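Glycosyltransferase (Streptomyces viridochromogenes, PDB 2IUY) probably transfers a sugar from a nucleotide donor, as a retaining GT-B glycosyltransferase of family GT4 involved in making the antibiotic avilamycin A. Local coordinates at residues E77-L80 with R81-V85; Y332-L336 with A337-W341. All coordinates share one frame; numbering follows the deposited sequence.

In the fold
Contacts 1 and 2 each follow a helix out of its last turn, and both lie on the half of the molecule built on the parallel sheet that contains strands 5-9 and 87-90. In contact 1 the end of helix 73-82 runs on toward strand 87-90. In contact 2 the C-terminal helix 321-336 ends and the tail reaches Gly122 and Cys123. Tyr332 and Leu336 of contact 2 touch Val87, on the strand that follows contact 1. The contact centres are 20 Å apart, and their nearest atoms are about 7 Å apart without touching. Both lie away from the UDP site, which includes Tyr29, Lys175 and Glu260.

Contact 1: residues E77-L80 with R81-V85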
ATOM      1  N   GLU A  77      13.495  13.512  14.395  1.00 16.43           N
ATOM      2  CA  GLU A  77      14.377  14.629  13.936  1.00 18.50           C
ATOM      3  C   GLU A  77      15.668  14.713  14.703  1.00 17.91           C
ATOM      4  O   GLU A  77      16.725  14.945  14.113  1.00 17.73           O
ATOM      5  CB  GLU A  77      13.717  16.015  14.016  1.00 19.31           C
ATOM      6  CG  GLU A  77      12.311  16.044  13.546  1.00 23.58           C
ATOM      7  CD  GLU A  77      11.753  17.438  13.478  1.00 32.07           C
ATOM      8  OE1 GLU A  77      10.876  17.632  12.580  1.00 33.45           O
ATOM      9  OE2 GLU A  77      12.179  18.308  14.315  1.00 32.81           O
ATOM     10  N   ARG A  78      15.582  14.516  16.015  1.00 18.16           N
ATOM     11  CA  ARG A  78      16.750  14.584  16.867  1.00 18.37           C
ATOM     12  C   ARG A  78      17.750  13.535  16.464  1.00 17.81           C
ATOM     13  O   ARG A  78      18.938  13.849  16.360  1.00 18.58           O
ATOM     14  CB  ARG A  78      16.332  14.437  18.326  1.00 20.04           C
ATOM     15  CG  ARG A  78      17.427  14.606  19.378  1.00 22.11           C
ATOM     16  CD  ARG A  78      16.791  14.816  20.742  1.00 26.33           C
ATOM     17  NE  ARG A  78      15.935  16.016  20.720  1.00 31.49           N
ATOM     18  CZ  ARG A  78      14.633  16.049  21.031  1.00 34.64           C
ATOM     19  NH1 ARG A  78      13.992  14.939  21.438  1.00 34.42           N
ATOM     20  NH2 ARG A  78      13.974  17.207  20.949  1.00 35.11           N
ATOM     21  N   TRP A  79      17.265  12.310  16.208  1.00 16.59           N
ATOM     22  CA  TRP A  79      18.075  11.151  15.810  1.00 15.11           C
ATOM     23  C   TRP A  79      18.751  11.333  14.446  1.00 14.54           C
ATOM     24  O   TRP A  79      19.935  11.035  14.288  1.00 13.24           O
ATOM     25  CB  TRP A  79      17.234   9.850  15.804  1.00 14.88           C
ATOM     26  CG  TRP A  79      18.107   8.607  15.641  1.00 14.76           C
ATOM     27  CD1 TRP A  79      18.733   7.876  16.649  1.00 16.47           C
ATOM     28  CD2 TRP A  79      18.486   7.963  14.397  1.00 16.10           C
ATOM     29  NE1 TRP A  79      19.457   6.840  16.096  1.00 14.73           N
ATOM     30  CE2 TRP A  79      19.321   6.872  14.726  1.00 14.26           C
ATOM     31  CE3 TRP A  79      18.190   8.204  13.043  1.00 13.80           C
ATOM     32  CZ2 TRP A  79      19.877   6.029  13.747  1.00 16.20           C
ATOM     33  CZ3 TRP A  79      18.746   7.356  12.072  1.00 15.46           C
ATOM     34  CH2 TRP A  79      19.589   6.294  12.438  1.00 13.50           C
ATOM     35  N   LEU A  80      17.967  11.792  13.469  1.00 14.74           N
ATOM     36  CA  LEU A  80      18.445  12.078  12.101  1.00 15.06           C
ATOM     37  C   LEU A  80      19.549  13.150  12.023  1.00 16.43           C
ATOM     38  O   LEU A  80      20.435  13.080  11.162  1.00 16.90           O
ATOM     39  CB  LEU A  80      17.252  12.466  11.188  1.00 14.09           C
ATOM     40  CG  LEU A  80      16.248  11.351  10.854  1.00 13.06           C
ATOM     41  CD1 LEU A  80      15.080  11.932  10.025  1.00 11.20           C
ATOM     42  CD2 LEU A  80      16.920  10.184  10.138  1.00 12.34           C
ATOM     43  N   ARG A  81      19.498  14.143  12.914  1.00 16.93           N
ATOM     44  CA  ARG A  81      20.486  15.211  12.937  1.00 17.87           C
ATOM     45  C   ARG A  81      21.918  14.706  13.209  1.00 16.89           C
ATOM     46  O   ARG A  81      22.889  15.251  12.698  1.00 18.04           O
ATOM     47  CB  ARG A  81      20.064  16.297  13.956  1.00 18.08           C
ATOM     48  CG  ARG A  81      20.923  17.572  13.877  1.00 19.83           C
ATOM     49  CD  ARG A  81      20.371  18.746  14.742  1.00 19.35           C
ATOM     50  NE  ARG A  81      19.486  19.664  13.982  1.00 24.12           N
ATOM     51  CZ  ARG A  81      19.869  20.688  13.196  1.00 24.04           C
ATOM     52  NH1 ARG A  81      21.168  21.026  12.986  1.00 18.47           N
ATOM     53  NH2 ARG A  81      18.908  21.421  12.603  1.00 24.01           N
ATOM     54  N   THR A  82      22.049  13.651  13.994  1.00 16.51           N
ATOM     55  CA  THR A  82      23.370  13.156  14.382  1.00 16.71           C
ATOM     56  C   THR A  82      23.729  11.795  13.769  1.00 16.28           C
ATOM     57  O   THR A  82      24.841  11.280  13.989  1.00 16.12           O
ATOM     58  CB  THR A  82      23.485  13.070  15.920  1.00 17.00           C
ATOM     59  OG1 THR A  82      22.531  12.119  16.429  1.00 20.27           O
ATOM     60  CG2 THR A  82      23.239  14.470  16.552  1.00 14.53           C
ATOM     61  N   ALA A  83      22.787  11.241  12.991  1.00 15.59           N
ATOM     62  CA  ALA A  83      22.908   9.893  12.414  1.00 15.36           C
ATOM     63  C   ALA A  83      23.973   9.884  11.354  1.00 15.46           C
ATOM     64  O   ALA A  83      24.107  10.831  10.562  1.00 16.25           O
ATOM     65  CB  ALA A  83      21.563   9.378  11.836  1.00 14.97           C
ATOM     66  N   ASP A  84      24.775   8.826  11.389  1.00 14.64           N
ATOM     67  CA  ASP A  84      25.648   8.510  10.300  1.00 15.18           C
ATOM     68  C   ASP A  84      24.942   7.583   9.282  1.00 13.67           C
ATOM     69  O   ASP A  84      25.221   6.405   9.215  1.00 12.74           O
ATOM     70  CB  ASP A  84      26.924   7.864  10.865  1.00 15.36           C
ATOM     71  CG  ASP A  84      28.010   7.656   9.806  1.00 19.10           C
ATOM     72  OD1 ASP A  84      27.933   8.275   8.722  1.00 17.54           O
ATOM     73  OD2 ASP A  84      28.964   6.893  10.081  1.00 22.00           O
ATOM     74  N   VAL A  85      24.031   8.112   8.462  1.00 13.79           N
ATOM     75  CA  VAL A  85      23.425   7.266   7.401  1.00 12.37           C
ATOM     76  C   VAL A  85      23.656   7.914   6.067  1.00 11.68           C
ATOM     77  O   VAL A  85      23.900   9.104   6.021  1.00 11.92           O
ATOM     78  CB  VAL A  85      21.914   7.014   7.601  1.00 13.42           C
ATOM     79  CG1 VAL A  85      21.655   6.110   8.823  1.00 11.92           C
ATOM     80  CG2 VAL A  85      21.114   8.329   7.656  1.00 13.23           C
TER
HETATM   81  O   HOH W   1      20.844  12.933  18.233  1.00 18.89           O
HETATM   82  O   HOH W   2      21.571   9.670  15.836  1.00  9.84           O
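The hydroxyl OG1 of Thr82 is bridged by two waters to carbonyls of the preceding turn, and each water donates to its carbonyl. Water 1 lies 2.6 Å from Thr82 OG1 and reaches Arg78 O. Water 2 lies 2.7 Å from Thr82 OG1 and reaches Trp79 O. The hydroxyl sits between the backbone N and the carbonyl carbon (chi1 63°), which turns it back toward the preceding turn. The waters thus extend the bonding of two carbonyls near the end of the helix. Thr82 N adds a weak, long bond to Trp79 O. One residue earlier, Arg81 N donates to Glu77 O at 3.1 Å in a regular helical bond.

The apolar part is carried by Trp79. Its CG lies anti to the backbone N (chi1 -170°), and the indole extends alongside the chain as it leaves the helix. The methyl of Ala83 sits over one face of the six-membered ring. Ala83 CB is 3.7 Å from the centroid of that ring and 22° off its normal, a CH-pi contact. The closest ring atom is Trp79 CZ3, 3.5 Å from Ala83 CB. Water 2 lies over the same face, displaced toward the rim. Val85 CG1 is 4.2 Å from Trp79 CH2, and the two side chains cross at about a right angle. Within the helix, CD2 of Leu80 lies at the edge of the indole, in its plane.

Leu80 and Val85 are buried against the sheet. Both touch Ala7, and Trp79 and Leu80 share Leu53. The arrangement is a weakly bonded last turn of helix 73-82 leading to the next strand, part of the alternating helices and parallel strands of a Rossmann-like GT-B domain.

Contact 2: residues Y332-L336 with A337-W341; sequences YRRLL and AGATW
Arg334 lays its guanidinium over one face of the Trp341 indole. The two planes are 35° apart, so the packing is tilted. Trp341 CE3 lies over the centre of the guanidinium, 3.4 Å from Arg334 CZ. The arginine chain is extended from CG to NE, with CG anti to the backbone N (chi1 169°). This carries it along the ring, and Arg334 CD comes 3.5 Å from Trp341 CZ3. Leu335 meets the same indole with its side chain at about a right angle to that of Trp341. Leu335 CD2 is 3.5 Å from Trp341 CZ3.

The backbone turn that brings Trp341 back is a Schellman motif. Ala339 N donates to Arg334 O at 3.2 Å, and Gly338 N to Leu335 O at 3.0 Å. Gly338 takes a positive phi (96°), which lets the chain reverse out of the helix. Water 3 donates to Ala339 O and weakly to Leu335 O.

Other partners hold both flat groups. Arg334 NH1 bonds Gln331 OE1 and NH2 forms a salt bridge to Asp139, while one guanidinium face packs on the indole. Trp341 NE1 bonds Cys123 O. The face-on packing lies within the contact, and the salt bridge anchors the same guanidinium from outside it. The result is a tilted guanidinium-indole pair whose polar ends are satisfied by Gln331, Asp139 and Cys123.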
ATOM      1  N   TYR A 332      18.593   6.580  -4.783  1.00  7.94           N
ATOM      2  CA  TYR A 332      19.526   6.979  -3.720  1.00  8.92           C
ATOM      3  C   TYR A 332      20.880   7.401  -4.284  1.00  8.70           C
ATOM      4  O   TYR A 332      21.409   8.420  -3.891  1.00 10.62           O
ATOM      5  CB  TYR A 332      19.787   5.843  -2.712  1.00  7.41           C
ATOM      6  CG  TYR A 332      18.576   5.217  -2.003  1.00  7.78           C
ATOM      7  CD1 TYR A 332      17.282   5.770  -2.069  1.00  5.13           C
ATOM      8  CD2 TYR A 332      18.747   4.046  -1.253  1.00  4.33           C
ATOM      9  CE1 TYR A 332      16.192   5.144  -1.358  1.00  5.65           C
ATOM     10  CE2 TYR A 332      17.700   3.451  -0.591  1.00  6.93           C
ATOM     11  CZ  TYR A 332      16.431   4.000  -0.641  1.00  5.22           C
ATOM     12  OH  TYR A 332      15.416   3.310   0.047  1.00  9.74           O
ATOM     13  N   ARG A 333      21.452   6.574  -5.154  1.00 10.37           N
ATOM     14  CA  ARG A 333      22.734   6.879  -5.800  1.00 12.04           C
ATOM     15  C   ARG A 333      22.687   8.114  -6.698  1.00 11.81           C
ATOM     16  O   ARG A 333      23.698   8.850  -6.803  1.00 14.25           O
ATOM     17  CB  ARG A 333      23.273   5.647  -6.564  1.00 12.57           C
ATOM     18  CG  ARG A 333      23.591   4.492  -5.592  1.00 15.25           C
ATOM     19  CD  ARG A 333      24.609   3.531  -6.128  1.00 19.60           C
ATOM     20  NE  ARG A 333      24.642   2.277  -5.375  1.00 19.52           N
ATOM     21  CZ  ARG A 333      25.342   2.064  -4.263  1.00 19.92           C
ATOM     22  NH1 ARG A 333      26.112   3.012  -3.737  1.00 17.63           N
ATOM     23  NH2 ARG A 333      25.277   0.867  -3.690  1.00 20.70           N
ATOM     24  N   ARG A 334      21.547   8.328  -7.356  1.00 10.99           N
ATOM     25  CA  ARG A 334      21.311   9.547  -8.157  1.00 11.54           C
ATOM     26  C   ARG A 334      21.461  10.789  -7.278  1.00 10.97           C
ATOM     27  O   ARG A 334      22.176  11.720  -7.614  1.00 12.16           O
ATOM     28  CB  ARG A 334      19.911   9.481  -8.792  1.00 11.34           C
ATOM     29  CG  ARG A 334      19.420  10.804  -9.429  1.00 13.41           C
ATOM     30  CD  ARG A 334      18.086  10.566 -10.103  1.00 13.16           C
ATOM     31  NE  ARG A 334      17.531  11.680 -10.883  1.00 12.47           N
ATOM     32  CZ  ARG A 334      16.276  11.654 -11.338  1.00 14.27           C
ATOM     33  NH1 ARG A 334      15.497  10.605 -11.039  1.00 10.38           N
ATOM     34  NH2 ARG A 334      15.793  12.648 -12.061  1.00 15.23           N
ATOM     35  N   LEU A 335      20.816  10.763  -6.118  1.00 10.12           N
ATOM     36  CA  LEU A 335      20.907  11.824  -5.149  1.00  9.54           C
ATOM     37  C   LEU A 335      22.303  11.990  -4.534  1.00 10.19           C
ATOM     38  O   LEU A 335      22.783  13.115  -4.368  1.00  8.79           O
ATOM     39  CB  LEU A 335      19.818  11.631  -4.056  1.00  9.89           C
ATOM     40  CG  LEU A 335      18.347  11.828  -4.497  1.00  7.70           C
ATOM     41  CD1 LEU A 335      17.417  11.198  -3.478  1.00  8.59           C
ATOM     42  CD2 LEU A 335      17.945  13.284  -4.723  1.00  5.36           C
ATOM     43  N   LEU A 336      22.932  10.865  -4.179  1.00 10.46           N
ATOM     44  CA  LEU A 336      24.269  10.885  -3.641  1.00 10.58           C
ATOM     45  C   LEU A 336      25.299  11.498  -4.623  1.00 12.33           C
ATOM     46  O   LEU A 336      26.215  12.190  -4.167  1.00 11.78           O
ATOM     47  CB  LEU A 336      24.668   9.497  -3.091  1.00 11.06           C
ATOM     48  CG  LEU A 336      23.887   9.097  -1.805  1.00 11.15           C
ATOM     49  CD1 LEU A 336      23.992   7.622  -1.480  1.00 11.57           C
ATOM     50  CD2 LEU A 336      24.318   9.998  -0.578  1.00 12.72           C
ATOM     51  N   ALA A 337      25.112  11.286  -5.937  1.00 12.72           N
ATOM     52  CA  ALA A 337      25.987  11.867  -6.970  1.00 13.87           C
ATOM     53  C   ALA A 337      25.731  13.333  -7.234  1.00 14.87           C
ATOM     54  O   ALA A 337      26.411  13.922  -8.073  1.00 15.77           O
ATOM     55  CB  ALA A 337      25.906  11.095  -8.295  1.00 14.09           C
ATOM     56  N   GLY A 338      24.757  13.914  -6.534  1.00 15.22           N
ATOM     57  CA  GLY A 338      24.484  15.329  -6.621  1.00 14.69           C
ATOM     58  C   GLY A 338      23.389  15.774  -7.565  1.00 14.99           C
ATOM     59  O   GLY A 338      23.255  16.976  -7.814  1.00 15.32           O
ATOM     60  N   ALA A 339      22.607  14.835  -8.093  1.00 13.63           N
ATOM     61  CA  ALA A 339      21.480  15.182  -8.973  1.00 13.60           C
ATOM     62  C   ALA A 339      20.215  15.422  -8.150  1.00 13.82           C
ATOM     63  O   ALA A 339      20.078  14.891  -7.044  1.00 14.80           O
ATOM     64  CB  ALA A 339      21.234  14.087  -9.990  1.00 13.27           C
ATOM     65  N   THR A 340      19.307  16.230  -8.685  1.00 13.38           N
ATOM     66  CA  THR A 340      18.074  16.570  -8.004  1.00 13.58           C
ATOM     67  C   THR A 340      16.901  16.565  -8.984  1.00 13.15           C
ATOM     68  O   THR A 340      17.095  16.461 -10.210  1.00 13.75           O
ATOM     69  CB  THR A 340      18.189  17.921  -7.185  1.00 12.80           C
ATOM     70  OG1 THR A 340      17.085  18.032  -6.264  1.00 15.42           O
ATOM     71  CG2 THR A 340      18.219  19.139  -8.074  1.00 14.25           C
ATOM     72  N   TRP A 341      15.694  16.595  -8.429  1.00 12.90           N
ATOM     73  CA  TRP A 341      14.481  16.716  -9.219  1.00 12.59           C
ATOM     74  C   TRP A 341      13.364  17.216  -8.338  1.00 13.56           C
ATOM     75  O   TRP A 341      13.485  17.210  -7.083  1.00 13.48           O
ATOM     76  CB  TRP A 341      14.093  15.365  -9.829  1.00 10.91           C
ATOM     77  CG  TRP A 341      13.642  14.362  -8.806  1.00  7.78           C
ATOM     78  CD1 TRP A 341      12.398  14.266  -8.258  1.00  6.55           C
ATOM     79  CD2 TRP A 341      14.440  13.378  -8.149  1.00  7.42           C
ATOM     80  NE1 TRP A 341      12.343  13.247  -7.364  1.00  5.75           N
ATOM     81  CE2 TRP A 341      13.594  12.697  -7.244  1.00  6.59           C
ATOM     82  CE3 TRP A 341      15.776  12.974  -8.258  1.00  9.16           C
ATOM     83  CZ2 TRP A 341      14.026  11.625  -6.476  1.00  5.20           C
ATOM     84  CZ3 TRP A 341      16.202  11.891  -7.476  1.00  7.69           C
ATOM     85  CH2 TRP A 341      15.333  11.250  -6.597  1.00  6.93           C
TER
HETATM   86  O   HOH W   3      20.726  15.892  -4.591  1.00 20.95           O